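Local coordinates for putative diflavin flavoprotein A 3 (Nostoc sp., PDB 3FNI), which probably mediates electron transfer from NADH to oxygen, reducing it to water, as a multidomain flavodiiron enzyme of which this chain is the flavodoxin-like part, at residues I62-A67 and D99-D104. Sequence-based numbering, arbitrary orientation.
Sequences IGMSPA and DDEPID
Two carboxylates lie face-on to the facing loop. Over one face of D99 sits the backbone N of A67, 3.5 Å above CG and nearly equidistant from both oxygens, while A67 CB is displaced toward OD2 and P66 CB lies near OD1. D100 likewise offers a face, to the CB of M64, 3.8 Å from OD2; its OD1 bonds outside the pair to T95 and Y15, which helps fix its rotation. E101 touches at both ends: its CB lies against S65 O and the M64 methyl, while OE1 reaches A67 CA at 3.4 Å.

Backbones supply the directional bonds of a single bridge between P66 and D100. A67 N donates to D99 O at 2.6 Å, in the carbonyl plane and fairly straight (152°), and E101 N returns a weak bond to S65 O. Deeper in, the selenomethionine M64 folds at chi2 (-49°) and chi3 (-62°) and crosses I103 at about a right angle. Its SE lies 4.1 Å from I103 CB. Its CE rests 3.2 Å from E101 O and near P102 O.

These loops follow strands 57-63 and 89-93 at the carboxyl ends of the parallel sheet, where flavodoxins bind FMN. The D99 carboxylate, overlain by an N-H directed to D99 O, probably adds electrostatic attraction besides touching the A67 methyl, whereas the M64 methyl's contact with carbonyl oxygens is at most weakly polar.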
# COMPACT_ATOMS: atom_id res chain seq x y z
N ILE A 62 0.05 -0.71 1.31
CA ILE A 62 0.70 -0.33 2.55
C ILE A 62 1.77 -1.32 3.00
O ILE A 62 1.58 -2.53 2.92
CB ILE A 62 -0.33 -0.19 3.69
CG1 ILE A 62 -1.50 0.69 3.24
CG2 ILE A 62 0.34 0.39 4.93
CD1 ILE A 62 -1.09 2.06 2.76
N GLY A 63 2.89 -0.78 3.45
CA GLY A 63 3.98 -1.60 3.95
C GLY A 63 4.02 -1.40 5.45
O GLY A 63 3.83 -0.28 5.93
N MSE A 64 4.27 -2.46 6.21
CA MSE A 64 4.31 -2.35 7.66
C MSE A 64 5.49 -1.53 8.16
O MSE A 64 6.57 -1.54 7.57
CB MSE A 64 4.33 -3.74 8.30
CG MSE A 64 3.14 -4.62 7.93
SE MSE A 64 1.43 -3.72 8.12
CE MSE A 64 1.50 -3.38 10.03
N SER A 65 5.28 -0.82 9.26
CA SER A 65 6.32 0.00 9.85
C SER A 65 6.93 -0.66 11.08
O SER A 65 6.34 -1.57 11.67
CB SER A 65 5.77 1.37 10.23
OG SER A 65 5.65 2.19 9.08
N PRO A 66 8.12 -0.20 11.49
CA PRO A 66 8.77 -0.78 12.66
C PRO A 66 8.00 -0.47 13.93
O PRO A 66 7.50 0.64 14.11
CB PRO A 66 10.15 -0.12 12.65
CG PRO A 66 10.36 0.24 11.20
CD PRO A 66 9.01 0.75 10.80
N ALA A 67 7.90 -1.46 14.81
CA ALA A 67 7.22 -1.28 16.08
C ALA A 67 8.04 -0.35 16.96
O ALA A 67 7.65 -0.04 18.08
CB ALA A 67 7.03 -2.63 16.75
N ASP A 99 10.87 -6.11 12.87
CA ASP A 99 10.23 -5.25 13.86
C ASP A 99 8.84 -4.84 13.38
O ASP A 99 8.24 -3.91 13.93
CB ASP A 99 11.09 -4.01 14.10
CG ASP A 99 10.79 -3.34 15.44
OD1 ASP A 99 11.32 -2.23 15.69
OD2 ASP A 99 10.04 -3.92 16.24
N ASP A 100 8.33 -5.53 12.36
CA ASP A 100 7.02 -5.23 11.81
C ASP A 100 5.92 -5.12 12.85
O ASP A 100 5.88 -5.86 13.83
CB ASP A 100 6.58 -6.30 10.79
CG ASP A 100 7.18 -6.09 9.42
OD1 ASP A 100 8.13 -5.31 9.31
OD2 ASP A 100 6.68 -6.71 8.45
N GLU A 101 5.04 -4.16 12.61
CA GLU A 101 3.90 -3.92 13.46
C GLU A 101 2.93 -5.04 13.06
O GLU A 101 2.99 -5.52 11.92
CB GLU A 101 3.30 -2.55 13.13
CG GLU A 101 2.36 -2.00 14.16
CD GLU A 101 3.07 -1.58 15.43
OE1 GLU A 101 3.97 -0.71 15.34
OE2 GLU A 101 2.73 -2.11 16.51
N PRO A 102 2.05 -5.49 13.97
CA PRO A 102 1.11 -6.56 13.61
C PRO A 102 0.31 -6.19 12.37
O PRO A 102 -0.43 -5.22 12.38
CB PRO A 102 0.22 -6.67 14.85
CG PRO A 102 1.12 -6.24 15.95
CD PRO A 102 1.87 -5.06 15.37
N ILE A 103 0.47 -6.98 11.31
CA ILE A 103 -0.25 -6.71 10.07
C ILE A 103 -1.76 -6.95 10.18
O ILE A 103 -2.55 -6.12 9.74
CB ILE A 103 0.35 -7.55 8.91
CG1 ILE A 103 -0.52 -7.39 7.65
CG2 ILE A 103 0.46 -9.01 9.31
CD1 ILE A 103 0.13 -7.93 6.40
N ASP A 104 -2.16 -8.06 10.77
CA ASP A 104 -3.57 -8.39 10.91
C ASP A 104 -4.45 -7.28 11.46
O ASP A 104 -5.51 -7.00 10.90
CB ASP A 104 -3.73 -9.66 11.74
CG ASP A 104 -3.19 -10.87 11.02
OD1 ASP A 104 -3.74 -11.21 9.94
OD2 ASP A 104 -2.22 -11.46 11.52